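Local coordinates for TRAP solute Binding Protein (Uncultured marine bacterium, PDB 5I7I), which binds aromatic acids such as 3-hydroxybenzoate and probably delivers them to a TRAP transporter in the cytoplasmic membrane, at residues A[272-275]-A[276-279]; A[110-114]-A[115-119]. All blocks are in the same frame, centred on the assembly; numbering follows the deposited sequence.

Asp275 of interaction 1 joins the two contacts, whose centres lie 12 Å apart. Its OD1 is 2.8 Å from Ala114 N and its OD2 2.9 Å from Glu115 N, probable hydrogen bonds that place a carboxylate on the first amides of helix 114-126. Helix 264-287 thus meets, through this side chain, the N-terminal end of the helix begun in interaction 2. A second link runs from Gln272 NE2 to Glu115 OE2, and Trp274 CB packs on Ala114 CB at 4.1 Å. Interaction 1 is the nearer to the pocket: the side chain of Trp274 comes within about 4 Å of the bound 3-hydroxybenzoate, against about 10 Å for that of Ala114.

Interaction 1: residues A[272-275]-A[276-279]; sequences QLWD and GFEV
Phe277 turns its ring edge onto the indole of Trp274, three residues back along the same helix. Atom CE2 of Phe277 stands over the centre of the indole, 3.6 Å from Trp274 CD2, and the phenyl and six-membered ring planes meet at 70° in a T-shaped pair. With CG of Phe277 anti to its carbonyl carbon (chi1 -65°), the phenyl leans back along the helix, where Leu273 CB touches its CZ at 3.7 Å. One face of this ring also lies against Leu273 O, 3.1 Å from Phe277 CG; the same oxygen accepts Phe277 N at 2.8 Å. Glu278 bends at chi2 (-63°), and a water donates both to its OE2 and to Trp274 O, each at 2.8 Å. The carboxylate itself is held by partners from other parts of the chain: OE1 by a salt bridge to Lys148 and the amide of Trp209, OE2 by the amide of Glu210. Phe43, Phe142 and Phe238 also meet the Trp274 ring, and Phe238 and Glu210 line the ligand pocket. This stretch of helix 264-287 therefore supplies part of the aromatic cluster beside the bound 3-hydroxybenzoate in this family 7 solute-binding protein.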
ATOM      1  N   GLN A 272       7.107  -0.174 -10.447  1.00  6.41           N
ATOM      2  CA  GLN A 272       8.330  -0.884 -10.811  1.00  6.60           C
ATOM      3  C   GLN A 272       9.288  -0.947  -9.632  1.00  6.85           C
ATOM      4  O   GLN A 272       9.878  -1.991  -9.341  1.00  6.45           O
ATOM      5  CB  GLN A 272       8.988  -0.192 -12.007  1.00  6.97           C
ATOM      6  CG  GLN A 272       8.166  -0.339 -13.286  1.00 10.33           C
ATOM      7  CD  GLN A 272       8.672   0.529 -14.414  1.00 12.88           C
ATOM      8  OE1 GLN A 272       9.251   1.590 -14.185  1.00 12.86           O
ATOM      9  NE2 GLN A 272       8.469   0.080 -15.638  1.00 14.40           N
ATOM     10  N   LEU A 273       9.450   0.170  -8.938  1.00  6.27           N
ATOM     11  CA  LEU A 273      10.313   0.177  -7.763  1.00  6.75           C
ATOM     12  C   LEU A 273       9.819  -0.801  -6.716  1.00  6.67           C
ATOM     13  O   LEU A 273      10.615  -1.530  -6.123  1.00  6.01           O
ATOM     14  CB  LEU A 273      10.379   1.572  -7.169  1.00  6.58           C
ATOM     15  CG  LEU A 273      11.264   2.569  -7.903  1.00  7.46           C
ATOM     16  CD1 LEU A 273      10.925   3.969  -7.472  1.00  8.30           C
ATOM     17  CD2 LEU A 273      12.728   2.266  -7.652  1.00  8.74           C
ATOM     18  N   TRP A 274       8.506  -0.800  -6.444  1.00  6.18           N
ATOM     19  CA  TRP A 274       7.991  -1.659  -5.381  1.00  6.08           C
ATOM     20  C   TRP A 274       8.107  -3.137  -5.742  1.00  6.15           C
ATOM     21  O   TRP A 274       8.348  -3.966  -4.857  1.00  7.14           O
ATOM     22  CB  TRP A 274       6.569  -1.261  -4.964  1.00  5.53           C
ATOM     23  CG  TRP A 274       6.594  -0.537  -3.649  1.00  6.01           C
ATOM     24  CD1 TRP A 274       6.399  -1.089  -2.428  1.00  6.23           C
ATOM     25  CD2 TRP A 274       6.896   0.846  -3.430  1.00  5.53           C
ATOM     26  NE1 TRP A 274       6.545  -0.136  -1.452  1.00  5.52           N
ATOM     27  CE2 TRP A 274       6.844   1.062  -2.040  1.00  5.55           C
ATOM     28  CE3 TRP A 274       7.204   1.923  -4.270  1.00  6.04           C
ATOM     29  CZ2 TRP A 274       7.077   2.318  -1.470  1.00  6.85           C
ATOM     30  CZ3 TRP A 274       7.420   3.171  -3.701  1.00  5.68           C
ATOM     31  CH2 TRP A 274       7.360   3.355  -2.320  1.00  5.88           C
ATOM     32  N   ASP A 275       7.982  -3.497  -7.022  1.00  6.54           N
ATOM     33  CA  ASP A 275       8.275  -4.868  -7.414  1.00  6.57           C
ATOM     34  C   ASP A 275       9.730  -5.195  -7.106  1.00  7.11           C
ATOM     35  O   ASP A 275      10.047  -6.260  -6.563  1.00  7.87           O
ATOM     36  CB  ASP A 275       7.984  -5.054  -8.903  1.00  6.67           C
ATOM     37  CG  ASP A 275       6.494  -5.128  -9.225  1.00  6.74           C
ATOM     38  OD1 ASP A 275       5.746  -5.706  -8.410  1.00  7.61           O
ATOM     39  OD2 ASP A 275       6.096  -4.624 -10.290  1.00  7.33           O
ATOM     40  N   GLY A 276      10.636  -4.290  -7.460  1.00  6.28           N
ATOM     41  CA  GLY A 276      12.042  -4.543  -7.203  1.00  6.52           C
ATOM     42  C   GLY A 276      12.373  -4.625  -5.727  1.00  6.59           C
ATOM     43  O   GLY A 276      13.292  -5.356  -5.325  1.00  7.55           O
ATOM     44  N   PHE A 277      11.682  -3.838  -4.896  1.00  6.19           N
ATOM     45  CA  PHE A 277      12.020  -3.822  -3.480  1.00  6.70           C
ATOM     46  C   PHE A 277      11.780  -5.176  -2.821  1.00  7.84           C
ATOM     47  O   PHE A 277      12.396  -5.475  -1.784  1.00  7.93           O
ATOM     48  CB  PHE A 277      11.188  -2.795  -2.717  1.00  6.80           C
ATOM     49  CG  PHE A 277      11.411  -1.340  -3.092  1.00  6.82           C
ATOM     50  CD1 PHE A 277      12.614  -0.847  -3.574  1.00  7.11           C
ATOM     51  CD2 PHE A 277      10.373  -0.450  -2.898  1.00  7.59           C
ATOM     52  CE1 PHE A 277      12.751   0.501  -3.866  1.00  7.23           C
ATOM     53  CE2 PHE A 277      10.506   0.874  -3.194  1.00  6.53           C
ATOM     54  CZ  PHE A 277      11.699   1.361  -3.674  1.00  8.75           C
ATOM     55  N   GLU A 278      10.892  -6.000  -3.379  1.00  6.46           N
ATOM     56  CA  GLU A 278      10.671  -7.323  -2.799  1.00  6.67           C
ATOM     57  C   GLU A 278      11.931  -8.174  -2.824  1.00  7.96           C
ATOM     58  O   GLU A 278      12.101  -9.036  -1.955  1.00  7.71           O
ATOM     59  CB  GLU A 278       9.568  -8.086  -3.542  1.00  6.26           C
ATOM     60  CG  GLU A 278       8.197  -7.499  -3.466  1.00  5.58           C
ATOM     61  CD  GLU A 278       7.670  -7.467  -2.053  1.00  6.44           C
ATOM     62  OE1 GLU A 278       7.181  -8.515  -1.566  1.00  6.75           O
ATOM     63  OE2 GLU A 278       7.772  -6.403  -1.408  1.00  6.02           O
ATOM     64  N   VAL A 279      12.784  -8.008  -3.836  1.00  7.12           N
ATOM     65  CA  VAL A 279      13.866  -8.955  -4.100  1.00  8.11           C
ATOM     66  C   VAL A 279      14.894  -8.955  -2.971  1.00  8.25           C
ATOM     67  O   VAL A 279      15.157 -10.022  -2.397  1.00  9.06           O
ATOM     68  CB  VAL A 279      14.495  -8.699  -5.479  1.00 10.70           C
ATOM     69  CG1 VAL A 279      15.665  -9.647  -5.713  1.00 11.29           C
ATOM     70  CG2 VAL A 279      13.443  -8.853  -6.562  1.00  8.83           C
TER
HETATM   71  O   HOH W   1       6.486  -4.347  -2.821  1.00  6.79           O

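Interaction 2: residues A[110-114]-A[115-119]; sequences MPASA and EATSQ
From Pro111 to Ser113 the backbone is extended, and it turns helical at Ala114, so that the loop runs straight into helix 114-126. The first turn closes with Thr117 N on Ser113 O at 2.9 Å and Ser118 N on Ala114 O at 2.8 Å. Ser113 sits at the N-cap: its OG, between the backbone N and the carbonyl carbon (chi1 67°), reaches forward to accept Ala116 N at 3.0 Å, with a nearly straight N-H...O angle of 164°. The same OG lies against Ala116 CB. The serine N-cap supplies an acceptor to Ala116 N, while the two amides before it, of Ala114 and Glu115, bond to the carboxylate of Asp275 on helix 264-287. With an alanine here, Ala116 N would probably lose its capping acceptor and a small gap open beside the Ala116 methyl. Thr117 folds its hydroxyl back to the loop, OG1 anti to the carbonyl carbon (chi1 -50°), and donates to Ser113 O at 2.8 Å from above the carbonyl plane. Ser113 O is thus gripped twice by one residue, while Thr117 OG1 receives a weak bond from Ala112 N. At the next residue, Ser118 OG donates to Ala114 O at 2.7 Å, arriving at the face of the carbonyl opposite to that used by Ser118 N; Cys143 N is a further partner of this hydroxyl, tying the helix to strand 136-143. Gln119 reaches back along the helix, its NE2 bonded to Glu115 O at 3.0 Å from above that carbonyl plane.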
ATOM      1  N   MET A 110      -6.945  -9.472  -6.334  1.00  7.28           N
ATOM      2  CA  MET A 110      -6.939  -8.428  -7.349  1.00  7.15           C
ATOM      3  C   MET A 110      -5.579  -8.157  -7.987  1.00  6.90           C
ATOM      4  O   MET A 110      -5.530  -7.885  -9.195  1.00  8.76           O
ATOM      5  CB  MET A 110      -7.468  -7.114  -6.785  1.00  8.05           C
ATOM      6  CG  MET A 110      -8.946  -7.124  -6.649  1.00  8.83           C
ATOM      7  SD  MET A 110      -9.827  -7.102  -8.234  1.00 11.54           S
ATOM      8  CE  MET A 110      -9.525  -5.431  -8.725  1.00 15.50           C
ATOM      9  N   PRO A 111      -4.464  -8.146  -7.247  1.00  6.27           N
ATOM     10  CA  PRO A 111      -3.257  -7.507  -7.798  1.00  7.25           C
ATOM     11  C   PRO A 111      -2.446  -8.404  -8.710  1.00  6.94           C
ATOM     12  O   PRO A 111      -2.258  -9.595  -8.458  1.00  9.02           O
ATOM     13  CB  PRO A 111      -2.445  -7.148  -6.547  1.00  8.16           C
ATOM     14  CG  PRO A 111      -2.801  -8.250  -5.589  1.00  6.44           C
ATOM     15  CD  PRO A 111      -4.271  -8.514  -5.831  1.00  8.44           C
ATOM     16  N   ALA A 112      -1.964  -7.807  -9.789  1.00  7.00           N
ATOM     17  CA  ALA A 112      -0.861  -8.376 -10.555  1.00  6.53           C
ATOM     18  C   ALA A 112       0.433  -7.781  -9.996  1.00  6.94           C
ATOM     19  O   ALA A 112       0.513  -7.504  -8.794  1.00  7.63           O
ATOM     20  CB  ALA A 112      -1.051  -8.081 -12.042  1.00  7.85           C
ATOM     21  N   SER A 113       1.436  -7.549 -10.833  1.00  7.69           N
ATOM     22  CA  SER A 113       2.630  -6.861 -10.360  1.00  8.02           C
ATOM     23  C   SER A 113       2.262  -5.483  -9.802  1.00  7.62           C
ATOM     24  O   SER A 113       1.231  -4.895 -10.146  1.00  6.88           O
ATOM     25  CB  SER A 113       3.611  -6.672 -11.511  1.00  9.39           C
ATOM     26  OG  SER A 113       3.069  -5.781 -12.462  1.00  9.44           O
ATOM     27  N   ALA A 114       3.134  -4.943  -8.952  1.00  7.35           N
ATOM     28  CA  ALA A 114       2.919  -3.563  -8.521  1.00  6.48           C
ATOM     29  C   ALA A 114       2.996  -2.604  -9.698  1.00  6.49           C
ATOM     30  O   ALA A 114       2.272  -1.606  -9.731  1.00  6.50           O
ATOM     31  CB  ALA A 114       3.918  -3.155  -7.441  1.00  7.26           C
ATOM     32  N   GLU A 115       3.827  -2.904 -10.691  1.00  7.29           N
ATOM     33  CA  GLU A 115       3.920  -2.045 -11.867  1.00  7.29           C
ATOM     34  C   GLU A 115       2.572  -1.940 -12.576  1.00  7.76           C
ATOM     35  O   GLU A 115       2.126  -0.838 -12.923  1.00  7.80           O
ATOM     36  CB  GLU A 115       4.969  -2.617 -12.811  1.00  9.13           C
ATOM     37  CG  GLU A 115       5.047  -1.930 -14.165  1.00 10.98           C
ATOM     38  CD  GLU A 115       6.142  -2.497 -15.069  1.00 12.24           C
ATOM     39  OE1 GLU A 115       6.813  -3.484 -14.700  1.00 15.30           O
ATOM     40  OE2 GLU A 115       6.346  -1.922 -16.168  1.00 16.38           O
ATOM     41  N   ALA A 116       1.919  -3.086 -12.815  1.00  7.38           N
ATOM     42  CA  ALA A 116       0.642  -3.060 -13.521  1.00  7.62           C
ATOM     43  C   ALA A 116      -0.448  -2.484 -12.638  1.00  9.48           C
ATOM     44  O   ALA A 116      -1.269  -1.671 -13.090  1.00  8.15           O
ATOM     45  CB  ALA A 116       0.263  -4.478 -13.961  1.00  9.44           C
ATOM     46  N   THR A 117      -0.478  -2.903 -11.376  1.00  7.23           N
ATOM     47  CA  THR A 117      -1.576  -2.529 -10.499  1.00  8.11           C
ATOM     48  C   THR A 117      -1.488  -1.059 -10.120  1.00  7.99           C
ATOM     49  O   THR A 117      -2.516  -0.406  -9.924  1.00  7.37           O
ATOM     50  CB  THR A 117      -1.600  -3.458  -9.276  1.00  7.03           C
ATOM     51  OG1 THR A 117      -1.536  -4.831  -9.702  1.00  7.84           O
ATOM     52  CG2 THR A 117      -2.901  -3.291  -8.516  1.00  6.97           C
ATOM     53  N   SER A 118      -0.274  -0.520 -10.022  1.00  7.51           N
ATOM     54  CA  SER A 118      -0.106   0.893  -9.698  1.00  5.67           C
ATOM     55  C   SER A 118      -0.578   1.794 -10.835  1.00  6.35           C
ATOM     56  O   SER A 118      -1.205   2.827 -10.581  1.00  6.13           O
ATOM     57  CB  SER A 118       1.354   1.188  -9.385  1.00  6.28           C
ATOM     58  OG  SER A 118       1.746   0.587  -8.178  1.00  6.16           O
ATOM     59  N   GLN A 119      -0.237   1.468 -12.090  1.00  6.20           N
ATOM     60  CA  GLN A 119      -0.764   2.230 -13.215  1.00  6.35           C
ATOM     61  C   GLN A 119      -2.286   2.160 -13.262  1.00  6.36           C
ATOM     62  O   GLN A 119      -2.957   3.161 -13.545  1.00  7.77           O
ATOM     63  CB  GLN A 119      -0.169   1.699 -14.510  1.00  7.70           C
ATOM     64  CG  GLN A 119       1.285   2.035 -14.642  1.00  8.03           C
ATOM     65  CD  GLN A 119       1.910   1.415 -15.852  1.00  7.44           C
ATOM     66  OE1 GLN A 119       2.000   2.034 -16.914  1.00  8.75           O
ATOM     67  NE2 GLN A 119       2.298   0.152 -15.722  1.00  9.20           N
TER